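Local coordinates for protein E1 (Kluyveromyces marxianus, PDB 3VX6) that acts as an E1-like activating enzyme of autophagy, priming ATG12 for conjugation with ATG5 and ATG8 for conjugation with phosphatidylethanolamine, at residues A12-F18 against T54-I60; V200-H206 against I233-D239. All blocks are in the same frame, centred on the assembly; numbering follows the deposited sequence.

Contact 1 (A12-F18 against T54-I60)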
loop_
_atom_site.group_PDB
_atom_site.type_symbol
_atom_site.label_atom_id
_atom_site.label_comp_id
_atom_site.label_asym_id
_atom_site.label_seq_id
_atom_site.Cartn_x
_atom_site.Cartn_y
_atom_site.Cartn_z
ATOM N N ALA A 12 -2.434 -3.683 -10.532
ATOM C CA ALA A 12 -0.995 -3.623 -10.739
ATOM C C ALA A 12 -0.310 -3.804 -9.401
ATOM O O ALA A 12 -0.885 -3.499 -8.356
ATOM C CB ALA A 12 -0.603 -2.274 -11.332
ATOM N N PRO A 13 0.918 -4.331 -9.407
ATOM C CA PRO A 13 1.577 -4.483 -8.112
ATOM C C PRO A 13 1.481 -3.079 -7.541
ATOM O O PRO A 13 1.733 -2.112 -8.257
ATOM C CB PRO A 13 3.003 -4.878 -8.497
ATOM C CG PRO A 13 3.180 -4.247 -9.862
ATOM C CD PRO A 13 1.861 -4.564 -10.514
ATOM N N SER A 14 1.091 -2.963 -6.277
ATOM C CA SER A 14 0.903 -1.659 -5.642
ATOM C C SER A 14 2.113 -0.721 -5.540
ATOM O O SER A 14 1.953 0.453 -5.201
ATOM C CB SER A 14 0.304 -1.853 -4.244
ATOM O OG SER A 14 -0.999 -2.416 -4.296
ATOM N N PHE A 15 3.306 -1.216 -5.848
ATOM C CA PHE A 15 4.510 -0.401 -5.738
ATOM C C PHE A 15 5.696 -1.157 -6.310
ATOM O O PHE A 15 5.643 -2.372 -6.526
ATOM C CB PHE A 15 4.833 -0.160 -4.272
ATOM C CG PHE A 15 5.296 -1.416 -3.568
ATOM C CD1 PHE A 15 4.423 -2.494 -3.401
ATOM C CD2 PHE A 15 6.628 -1.574 -3.191
ATOM C CE1 PHE A 15 4.872 -3.709 -2.879
ATOM C CE2 PHE A 15 7.082 -2.787 -2.669
ATOM C CZ PHE A 15 6.204 -3.856 -2.514
ATOM N N GLN A 16 6.771 -0.413 -6.534
ATOM C CA GLN A 16 8.040 -0.964 -6.993
ATOM C C GLN A 16 9.028 -0.383 -5.990
ATOM O O GLN A 16 9.125 0.835 -5.831
ATOM C CB GLN A 16 8.394 -0.502 -8.404
ATOM C CG GLN A 16 9.785 -0.939 -8.832
ATOM C CD GLN A 16 10.005 -0.854 -10.334
ATOM O OE1 GLN A 16 11.131 -0.991 -10.816
ATOM N NE2 GLN A 16 8.928 -0.635 -11.083
ATOM N N SER A 17 9.735 -1.254 -5.285
ATOM C CA SER A 17 10.673 -0.777 -4.291
ATOM C C SER A 17 11.911 -0.170 -4.926
ATOM O O SER A 17 12.325 -0.522 -6.040
ATOM C CB SER A 17 11.079 -1.902 -3.333
ATOM O OG SER A 17 11.888 -2.873 -3.966
ATOM N N PHE A 18 12.482 0.777 -4.205
ATOM C CA PHE A 18 13.694 1.440 -4.630
ATOM C C PHE A 18 14.460 1.675 -3.378
ATOM O O PHE A 18 14.292 2.702 -2.715
ATOM C CB PHE A 18 13.390 2.760 -5.320
ATOM C CG PHE A 18 13.187 2.613 -6.780
ATOM C CD1 PHE A 18 14.278 2.396 -7.614
ATOM C CD2 PHE A 18 11.910 2.611 -7.318
ATOM C CE1 PHE A 18 14.105 2.175 -8.964
ATOM C CE2 PHE A 18 11.721 2.390 -8.664
ATOM C CZ PHE A 18 12.824 2.169 -9.496
ATOM N N THR A 54 7.423 5.323 -10.997
ATOM C CA THR A 54 8.482 4.521 -11.598
ATOM C C THR A 54 7.814 3.314 -12.214
ATOM O O THR A 54 7.123 2.560 -11.517
ATOM C CB THR A 54 9.491 4.006 -10.561
ATOM O OG1 THR A 54 10.426 3.133 -11.213
ATOM C CG2 THR A 54 8.771 3.221 -9.458
ATOM N N SER A 55 8.029 3.116 -13.508
ATOM C CA SER A 55 7.402 2.002 -14.197
ATOM C C SER A 55 5.895 1.967 -13.895
ATOM O O SER A 55 5.318 0.905 -13.664
ATOM C CB SER A 55 8.056 0.676 -13.797
ATOM O OG SER A 55 9.352 0.559 -14.354
ATOM N N ASN A 56 5.278 3.147 -13.865
ATOM C CA ASN A 56 3.838 3.270 -13.656
ATOM C C ASN A 56 3.244 2.926 -12.302
ATOM O O ASN A 56 2.043 3.096 -12.105
ATOM C CB ASN A 56 3.100 2.457 -14.721
ATOM C CG ASN A 56 3.381 2.954 -16.106
ATOM O OD1 ASN A 56 3.114 4.121 -16.415
ATOM N ND2 ASN A 56 3.935 2.086 -16.952
ATOM N N VAL A 57 4.043 2.406 -11.381
ATOM C CA VAL A 57 3.502 2.101 -10.074
ATOM C C VAL A 57 4.161 3.023 -9.073
ATOM O O VAL A 57 5.268 3.522 -9.303
ATOM C CB VAL A 57 3.729 0.624 -9.653
ATOM C CG1 VAL A 57 2.932 -0.292 -10.551
ATOM C CG2 VAL A 57 5.204 0.275 -9.696
ATOM N N LEU A 58 3.463 3.272 -7.970
ATOM C CA LEU A 58 3.995 4.136 -6.941
ATOM C C LEU A 58 5.392 3.642 -6.679
ATOM O O LEU A 58 5.650 2.436 -6.688
ATOM C CB LEU A 58 3.177 4.020 -5.659
ATOM C CG LEU A 58 3.794 4.754 -4.471
ATOM C CD1 LEU A 58 3.705 6.250 -4.714
ATOM C CD2 LEU A 58 3.081 4.366 -3.195
ATOM N N ALA A 59 6.305 4.575 -6.469
ATOM C CA ALA A 59 7.668 4.188 -6.193
ATOM C C ALA A 59 7.863 4.350 -4.721
ATOM O O ALA A 59 7.704 5.452 -4.182
ATOM C CB ALA A 59 8.646 5.075 -6.938
ATOM N N ILE A 60 8.155 3.240 -4.060
ATOM C CA ILE A 60 8.438 3.286 -2.642
ATOM C C ILE A 60 9.950 3.482 -2.668
ATOM O O ILE A 60 10.703 2.535 -2.905
ATOM C CB ILE A 60 8.090 1.946 -1.915
ATOM C CG1 ILE A 60 6.568 1.779 -1.805
ATOM C CG2 ILE A 60 8.749 1.905 -0.533
ATOM C CD1 ILE A 60 5.880 2.833 -0.976
#
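The Val57 side chain packs against the backbone of 12-18, its two methyl groups spread along that segment. Val57 CG1 sits 4.1 Å from Ala12 CB and 4.0 Å from Pro13 CG, while Val57 CG2 approaches Gln16 CB at 3.5 Å and Phe15 C at 3.7 Å. The valine is presented by a type I' turn, Thr54 to Val57, closed by paired backbone hydrogen bonds between its end residues; Ser55 and Asn56 at its corners have positive phi. Gln16, fully extended, reaches over this turn, with Gln16 CB 3.9 Å from Thr54 CG2 and Gln16 NE2 3.1 Å from Ser55 CB.

Beyond the turn the segments run parallel as a separate two-stranded sheet, 16-19 with 59-62, lying on strand 135-144 of a larger mixed sheet. Gln16 N donates to Leu58 O (3.1 Å), and Gln16 O accepts from Ile60 N (3.1 Å). Phe18 N then donates to Ile60 O (2.8 Å). Gln16 and Ala59 share one face. Ser17 and Ile60 occupy the other, where Ile60 CG1 meets Phe15 CB at 3.6 Å; Phe15 and Ser17 also pack on Ile140, and the Ser17 hydroxyl hydrogen-bonds Glu263. At the exposed end, the Phe18 ring presents its edge to Thr54 OG1 (Phe18 CE2 to Thr54 OG1 3.0 Å), and Phe18 CD2 touches Ala59 CB at 4.1 Å.

All three hydrogen bonds across the contact are main-chain, so they hold the parallel pairing whatever the side chains; specificity of alignment must come from the apolar packing on both faces and against the turn.

Contact 2 (V200-H206 against I233-D239)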
loop_
_atom_site.group_PDB
_atom_site.type_symbol
_atom_site.label_atom_id
_atom_site.label_comp_id
_atom_site.label_asym_id
_atom_site.label_seq_id
_atom_site.Cartn_x
_atom_site.Cartn_y
_atom_site.Cartn_z
ATOM N N VAL A 200 -12.612 8.281 -2.931
ATOM C CA VAL A 200 -11.607 8.842 -3.827
ATOM C C VAL A 200 -10.244 8.342 -3.362
ATOM O O VAL A 200 -9.898 8.424 -2.183
ATOM C CB VAL A 200 -11.674 10.390 -3.852
ATOM C CG1 VAL A 200 -13.014 10.818 -4.390
ATOM C CG2 VAL A 200 -11.495 10.958 -2.467
ATOM N N PHE A 201 -9.478 7.807 -4.303
ATOM C CA PHE A 201 -8.183 7.223 -4.007
ATOM C C PHE A 201 -7.071 7.751 -4.911
ATOM O O PHE A 201 -7.201 7.756 -6.136
ATOM C CB PHE A 201 -8.323 5.699 -4.150
ATOM C CG PHE A 201 -7.029 4.933 -4.092
ATOM C CD1 PHE A 201 -6.802 3.883 -4.982
ATOM C CD2 PHE A 201 -6.063 5.216 -3.141
ATOM C CE1 PHE A 201 -5.645 3.138 -4.922
ATOM C CE2 PHE A 201 -4.895 4.471 -3.076
ATOM C CZ PHE A 201 -4.686 3.436 -3.962
ATOM N N LYS A 202 -5.990 8.231 -4.300
ATOM C CA LYS A 202 -4.847 8.695 -5.070
ATOM C C LYS A 202 -4.129 7.388 -5.368
ATOM O O LYS A 202 -3.310 6.897 -4.592
ATOM C CB LYS A 202 -3.990 9.650 -4.244
ATOM C CG LYS A 202 -4.553 11.066 -4.260
ATOM C CD LYS A 202 -4.346 11.831 -2.953
ATOM C CE LYS A 202 -4.918 13.234 -3.083
ATOM N NZ LYS A 202 -4.695 14.073 -1.881
ATOM N N ASP A 203 -4.503 6.814 -6.502
ATOM C CA ASP A 203 -3.991 5.542 -6.975
ATOM C C ASP A 203 -2.467 5.388 -6.987
ATOM O O ASP A 203 -1.727 6.325 -7.297
ATOM C CB ASP A 203 -4.554 5.300 -8.366
ATOM C CG ASP A 203 -4.630 3.840 -8.716
ATOM O OD1 ASP A 203 -5.095 3.548 -9.834
ATOM O OD2 ASP A 203 -4.232 2.988 -7.893
ATOM N N PHE A 204 -2.009 4.189 -6.641
ATOM C CA PHE A 204 -0.586 3.883 -6.633
ATOM C C PHE A 204 -0.206 3.307 -7.965
ATOM O O PHE A 204 0.867 2.752 -8.139
ATOM C CB PHE A 204 -0.252 2.881 -5.539
ATOM C CG PHE A 204 -0.360 3.442 -4.167
ATOM C CD1 PHE A 204 -0.594 4.796 -3.977
ATOM C CD2 PHE A 204 -0.222 2.623 -3.064
ATOM C CE1 PHE A 204 -0.690 5.327 -2.707
ATOM C CE2 PHE A 204 -0.313 3.137 -1.790
ATOM C CZ PHE A 204 -0.549 4.496 -1.607
ATOM N N SER A 205 -1.110 3.413 -8.918
ATOM C CA SER A 205 -0.798 2.910 -10.230
ATOM C C SER A 205 -1.139 4.017 -11.198
ATOM O O SER A 205 -2.093 4.757 -10.982
ATOM C CB SER A 205 -1.615 1.652 -10.540
ATOM O OG SER A 205 -1.289 1.135 -11.823
ATOM N N HIS A 206 -0.321 4.149 -12.234
ATOM C CA HIS A 206 -0.538 5.128 -13.283
ATOM C C HIS A 206 -0.865 4.316 -14.517
ATOM O O HIS A 206 -0.974 4.862 -15.619
ATOM C CB HIS A 206 0.712 5.958 -13.552
ATOM C CG HIS A 206 0.837 7.161 -12.678
ATOM N ND1 HIS A 206 1.882 8.054 -12.793
ATOM C CD2 HIS A 206 0.069 7.606 -11.657
ATOM C CE1 HIS A 206 1.752 8.994 -11.875
ATOM N NE2 HIS A 206 0.661 8.745 -11.171
ATOM N N ILE A 233 -15.295 4.120 -6.860
ATOM C CA ILE A 233 -14.015 4.640 -6.412
ATOM C C ILE A 233 -13.355 5.521 -7.451
ATOM O O ILE A 233 -13.186 5.117 -8.602
ATOM C CB ILE A 233 -13.049 3.501 -6.079
ATOM C CG1 ILE A 233 -13.647 2.625 -4.974
ATOM C CG2 ILE A 233 -11.695 4.076 -5.682
ATOM C CD1 ILE A 233 -12.878 1.356 -4.720
ATOM N N CYS A 234 -12.987 6.731 -7.042
ATOM C CA CYS A 234 -12.305 7.669 -7.930
ATOM C C CYS A 234 -10.804 7.439 -7.803
ATOM O O CYS A 234 -10.245 7.536 -6.716
ATOM C CB CYS A 234 -12.626 9.112 -7.536
ATOM S SG CYS A 234 -14.347 9.546 -7.713
ATOM N N PHE A 235 -10.154 7.129 -8.913
ATOM C CA PHE A 235 -8.720 6.883 -8.906
ATOM C C PHE A 235 -7.994 8.080 -9.485
ATOM O O PHE A 235 -7.932 8.257 -10.698
ATOM C CB PHE A 235 -8.418 5.619 -9.707
ATOM C CG PHE A 235 -9.028 4.376 -9.111
ATOM C CD1 PHE A 235 -8.513 3.824 -7.939
ATOM C CD2 PHE A 235 -10.142 3.775 -9.698
ATOM C CE1 PHE A 235 -9.098 2.690 -7.361
ATOM C CE2 PHE A 235 -10.732 2.641 -9.125
ATOM C CZ PHE A 235 -10.210 2.100 -7.956
ATOM N N LEU A 236 -7.455 8.916 -8.610
ATOM C CA LEU A 236 -6.751 10.102 -9.066
ATOM C C LEU A 236 -5.284 9.861 -9.369
ATOM O O LEU A 236 -4.569 9.201 -8.615
ATOM C CB LEU A 236 -6.900 11.235 -8.051
ATOM C CG LEU A 236 -8.332 11.757 -7.970
ATOM C CD1 LEU A 236 -9.181 10.780 -7.170
ATOM C CD2 LEU A 236 -8.347 13.128 -7.319
ATOM N N ARG A 237 -4.852 10.412 -10.496
ATOM C CA ARG A 237 -3.475 10.297 -10.954
ATOM C C ARG A 237 -2.985 11.647 -11.482
ATOM O O ARG A 237 -3.707 12.360 -12.186
ATOM C CB ARG A 237 -3.366 9.253 -12.079
ATOM C CG ARG A 237 -3.336 7.782 -11.652
ATOM C CD ARG A 237 -4.718 7.137 -11.628
ATOM N NE ARG A 237 -4.643 5.684 -11.474
ATOM C CZ ARG A 237 -4.379 4.831 -12.460
ATOM N NH1 ARG A 237 -4.165 5.277 -13.689
ATOM N NH2 ARG A 237 -4.329 3.529 -12.218
ATOM N N SER A 238 -1.759 12.012 -11.145
ATOM C CA SER A 238 -1.221 13.268 -11.647
ATOM C C SER A 238 -0.914 13.006 -13.128
ATOM O O SER A 238 -0.644 13.907 -13.908
ATOM C CB SER A 238 0.049 13.633 -10.874
ATOM O OG SER A 238 0.974 12.561 -10.888
ATOM N N ASP A 239 -1.017 11.734 -13.482
ATOM C CA ASP A 239 -0.752 11.197 -14.811
ATOM C C ASP A 239 -1.710 11.582 -15.955
ATOM O O ASP A 239 -1.357 11.428 -17.126
ATOM C CB ASP A 239 -0.741 9.671 -14.691
ATOM C CG ASP A 239 -0.057 8.997 -15.848
ATOM O OD1 ASP A 239 -0.479 7.878 -16.226
ATOM O OD2 ASP A 239 0.916 9.578 -16.370
#
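Backbone hydrogen bonds join the two strands of a beta-alpha-beta unit, parallel neighbours inside a mixed sheet and connected through helix 215-225. Phe201 bonds to Cys234 and Leu236, with Phe201 N to Cys234 O at 2.5 Å and Leu236 N to Phe201 O at 2.7 Å. Farther along, Asp203 N to Leu236 O (3.2 Å) is weak, as the strands give way to loops.

Apolar packing divides between the sheet faces. Val200 CG1 meets Cys234 CB at 3.6 Å, and Val200 CB lies 4.2 Å from Leu236 CD1. On the other face, the rings of Phe201 and Phe235 touch rim to rim, Phe201 CD1 to Phe235 CD1 at 3.4 Å, with their planes at 76°; Phe201 also packs on Ile218 of the connecting helix, and Phe235 on Thr215.

The charged interaction comes beyond the strands. Arg237 donates through NE and NH2 to Asp203 OD1, at 2.7 and 2.5 Å, in a salt bridge; Asp203 OD2 is held by Ser212 and Arg237 NH1 by the Leu207 carbonyl.

A CH-pi contact follows: Asp239 CB lies over the face of the His206 ring, 3.6 Å from its centroid.

With both Asp203 and Arg237 buried, the salt bridge compensates two opposite charges and links the segments beyond the last regular strand hydrogen bonds.

In the fold
From the N terminus, the chain passes through 12-18, helix 21-33 and strand 40-47 before 54-60 returns beside 12-18, so contact 1 closes the first loop. Contact 2 opens far downstream: 200-206 leads through helix 215-225 to 233-239, closing a second loop. The two loops neither nest nor cross; they follow in series, with centres about 13 Å apart. Nevertheless they meet directly, through probable backbone hydrogen bonds from Leu58 N to Phe204 O (2.7 Å) and from His206 N to Asn56 O (2.6 Å). The small N-terminal parallel sheet, itself packed on strand 135-144, is thereby joined to the loop that leaves strand 198-202 of the other mixed sheet.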